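Long-range contact in Dye-decolorizing peroxidase (Irpex lacteus, PDB 7D8M), which probably acts as a heme peroxidase of the dye-decolorizing type, using a heme b cofactor to oxidise its substrates: residues 234-243 against 414-425. Residues are numbered along the deposited sequence; the frame is centred on the assembly and turned at random.
Sequences YVLDNALQNQ and DPRNASESFTVP
Y234, in the last turn of helix 228-237, lays its ring against P425, just beyond strand 421-423, which pairs in a two-stranded antiparallel hairpin with strand 409-411. The contact joins this helix end and the chain leaving it to the hairpin loop, at the periphery of the heme peroxidase fold. P425 CD sits over one ring face, 3.6 Å from the centroid and 24° off the normal, a CH-pi contact. Toward the rim of the opposite face lies N238 ND2, held by an almost straight 2.7 Å hydrogen bond to Y234 O. With CG anti to the backbone N (chi1 178°), the phenol reaches across the V424 methyls until OH meets the F422 ring edge, 3.5 Å from CD2. Water 1, in the ring plane, binds OH and donates to T423 O. With an alanine here, P425 CD and the F422 edge would probably lose their partner and water 1 its phenol anchor. Farther along, L240 divides its methyls: CD1 packs on P415 CD, while CD2 touches both D414 CG and F422 CZ, in roughly perpendicular directions. At the far end R416, bent at chi2 and chi3, crosses the poorly ordered Q243: Q243 CA lies over one guanidinium face, Q243 OE1 is 3.0 Å from R416 CD, and the amide and guanidinium planes stand 76° apart. R416 NE points from the guanidinium edge to Q241 O, a weak hydrogen bond of 3.3 Å.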
# COMPACT_ATOMS: atom_id res chain seq x y z
N TYR A 234 23.73 -5.63 -0.67
CA TYR A 234 23.88 -5.06 0.67
C TYR A 234 23.77 -6.11 1.76
O TYR A 234 24.58 -6.14 2.71
CB TYR A 234 22.83 -3.97 0.90
CG TYR A 234 22.94 -3.41 2.30
CD1 TYR A 234 24.00 -2.57 2.63
CD2 TYR A 234 22.03 -3.75 3.29
CE1 TYR A 234 24.13 -2.05 3.92
CE2 TYR A 234 22.16 -3.24 4.58
CZ TYR A 234 23.21 -2.40 4.89
OH TYR A 234 23.35 -1.89 6.17
N VAL A 235 22.76 -6.98 1.68
CA VAL A 235 22.56 -7.94 2.76
C VAL A 235 23.61 -9.03 2.70
O VAL A 235 24.03 -9.56 3.75
CB VAL A 235 21.13 -8.51 2.74
CG1 VAL A 235 20.10 -7.41 3.03
CG2 VAL A 235 20.83 -9.19 1.40
N LEU A 236 24.07 -9.39 1.50
CA LEU A 236 25.21 -10.30 1.39
C LEU A 236 26.45 -9.69 2.04
O LEU A 236 27.13 -10.36 2.83
CB LEU A 236 25.48 -10.63 -0.08
CG LEU A 236 24.62 -11.78 -0.62
CD1 LEU A 236 24.67 -11.89 -2.16
CD2 LEU A 236 25.04 -13.09 0.05
N ASP A 237 26.75 -8.43 1.72
CA ASP A 237 27.94 -7.77 2.25
C ASP A 237 27.89 -7.59 3.76
O ASP A 237 28.94 -7.41 4.39
CB ASP A 237 28.13 -6.40 1.61
CG ASP A 237 28.66 -6.47 0.19
OD1 ASP A 237 29.05 -7.57 -0.28
OD2 ASP A 237 28.67 -5.40 -0.46
N ASN A 238 26.70 -7.61 4.35
CA ASN A 238 26.55 -7.39 5.79
C ASN A 238 25.96 -8.61 6.49
O ASN A 238 25.37 -8.47 7.56
CB ASN A 238 25.69 -6.15 6.03
CG ASN A 238 26.37 -4.89 5.55
OD1 ASN A 238 27.08 -4.24 6.31
ND2 ASN A 238 26.16 -4.53 4.27
N ALA A 239 26.11 -9.80 5.90
CA ALA A 239 25.48 -11.01 6.40
C ALA A 239 25.71 -11.20 7.89
O ALA A 239 26.81 -10.94 8.41
CB ALA A 239 26.02 -12.23 5.64
N LEU A 240 24.67 -11.64 8.58
CA LEU A 240 24.71 -11.80 10.02
C LEU A 240 25.26 -13.17 10.39
O LEU A 240 25.46 -14.04 9.53
CB LEU A 240 23.31 -11.61 10.62
CG LEU A 240 22.73 -10.20 10.53
CD1 LEU A 240 21.27 -10.21 10.95
CD2 LEU A 240 23.52 -9.21 11.37
N GLN A 241 25.49 -13.36 11.69
CA GLN A 241 25.95 -14.63 12.23
C GLN A 241 25.11 -14.99 13.45
O GLN A 241 24.68 -14.11 14.21
CB GLN A 241 27.43 -14.58 12.63
CG GLN A 241 28.39 -15.08 11.57
CD GLN A 241 28.19 -16.54 11.22
OE1 GLN A 241 27.46 -17.26 11.89
NE2 GLN A 241 28.84 -16.97 10.15
N ASN A 242 24.89 -16.29 13.64
CA ASN A 242 24.30 -16.79 14.87
C ASN A 242 25.37 -16.87 15.96
O ASN A 242 26.57 -16.71 15.71
CB ASN A 242 23.63 -18.15 14.64
CG ASN A 242 24.57 -19.18 14.02
OD1 ASN A 242 25.80 -19.04 14.08
ND2 ASN A 242 24.00 -20.22 13.43
N GLN A 243 24.95 -17.12 17.21
CA GLN A 243 25.95 -17.26 18.26
C GLN A 243 26.84 -18.48 18.01
O GLN A 243 28.03 -18.45 18.33
CB GLN A 243 25.30 -17.36 19.64
CG GLN A 243 26.26 -16.98 20.79
CD GLN A 243 26.33 -15.48 21.05
OE1 GLN A 243 25.39 -14.74 20.73
NE2 GLN A 243 27.45 -15.02 21.61
N ASP A 414 20.89 -6.47 14.23
CA ASP A 414 21.73 -7.59 14.67
C ASP A 414 21.18 -8.15 15.98
O ASP A 414 21.20 -7.47 17.01
CB ASP A 414 23.18 -7.13 14.85
CG ASP A 414 24.14 -8.29 15.08
OD1 ASP A 414 23.67 -9.40 15.38
OD2 ASP A 414 25.37 -8.10 14.96
N PRO A 415 20.68 -9.39 15.97
CA PRO A 415 20.05 -9.92 17.19
C PRO A 415 21.04 -10.12 18.32
O PRO A 415 20.62 -10.22 19.48
CB PRO A 415 19.44 -11.25 16.73
CG PRO A 415 20.22 -11.63 15.51
CD PRO A 415 20.66 -10.35 14.86
N ARG A 416 22.34 -10.15 18.02
CA ARG A 416 23.39 -10.33 19.01
C ARG A 416 23.93 -9.01 19.52
O ARG A 416 24.81 -9.00 20.38
CB ARG A 416 24.54 -11.15 18.42
CG ARG A 416 24.08 -12.38 17.65
CD ARG A 416 24.91 -13.59 17.98
NE ARG A 416 26.11 -13.69 17.16
CZ ARG A 416 27.35 -13.67 17.66
NH1 ARG A 416 27.54 -13.53 18.96
NH2 ARG A 416 28.39 -13.79 16.84
N ASN A 417 23.42 -7.88 19.02
CA ASN A 417 23.96 -6.58 19.39
C ASN A 417 22.98 -5.50 18.97
O ASN A 417 23.12 -4.94 17.88
CB ASN A 417 25.33 -6.35 18.75
CG ASN A 417 25.95 -5.03 19.15
OD1 ASN A 417 25.41 -4.30 19.98
ND2 ASN A 417 27.11 -4.72 18.58
N ALA A 418 22.01 -5.20 19.82
CA ALA A 418 21.01 -4.19 19.50
C ALA A 418 21.64 -2.85 19.17
O ALA A 418 21.04 -2.05 18.43
CB ALA A 418 20.02 -4.05 20.65
N SER A 419 22.85 -2.59 19.65
CA SER A 419 23.48 -1.29 19.49
C SER A 419 24.13 -1.09 18.13
O SER A 419 24.48 0.05 17.80
CB SER A 419 24.55 -1.08 20.58
OG SER A 419 24.03 -1.34 21.87
N GLU A 420 24.34 -2.15 17.36
CA GLU A 420 25.01 -2.01 16.08
C GLU A 420 24.12 -1.25 15.09
O GLU A 420 22.97 -1.62 14.86
CB GLU A 420 25.37 -3.37 15.50
CG GLU A 420 25.98 -3.25 14.12
CD GLU A 420 26.28 -4.59 13.50
OE1 GLU A 420 26.17 -5.61 14.20
OE2 GLU A 420 26.64 -4.61 12.30
N SER A 421 24.68 -0.20 14.49
CA SER A 421 23.97 0.57 13.47
C SER A 421 24.16 -0.05 12.09
O SER A 421 25.22 -0.59 11.77
CB SER A 421 24.47 2.01 13.48
OG SER A 421 24.42 2.59 12.20
N PHE A 422 23.10 0.02 11.28
CA PHE A 422 23.15 -0.32 9.87
C PHE A 422 22.74 0.91 9.08
O PHE A 422 21.64 1.43 9.27
CB PHE A 422 22.21 -1.48 9.53
CG PHE A 422 22.69 -2.81 10.03
CD1 PHE A 422 22.44 -3.20 11.34
CD2 PHE A 422 23.38 -3.68 9.20
CE1 PHE A 422 22.88 -4.42 11.81
CE2 PHE A 422 23.82 -4.91 9.66
CZ PHE A 422 23.57 -5.28 10.97
N THR A 423 23.63 1.39 8.22
CA THR A 423 23.30 2.46 7.29
C THR A 423 22.92 1.79 5.97
O THR A 423 23.79 1.34 5.22
CB THR A 423 24.44 3.45 7.12
OG1 THR A 423 24.72 4.04 8.39
CG2 THR A 423 24.04 4.54 6.14
N VAL A 424 21.63 1.70 5.72
CA VAL A 424 21.10 0.93 4.60
C VAL A 424 21.00 1.85 3.39
O VAL A 424 20.40 2.93 3.49
CB VAL A 424 19.74 0.32 4.98
CG1 VAL A 424 19.29 -0.68 3.92
CG2 VAL A 424 19.83 -0.31 6.38
N PRO A 425 21.61 1.49 2.26
CA PRO A 425 21.44 2.30 1.05
C PRO A 425 19.97 2.38 0.69
O PRO A 425 19.17 1.52 1.05
CB PRO A 425 22.24 1.53 -0.00
CG PRO A 425 22.29 0.13 0.51
CD PRO A 425 22.35 0.25 2.00
O HOH W 1 25.47 -0.66 6.93
O HOH W 2 27.03 -4.72 9.28
O HOH W 3 25.81 -11.31 13.80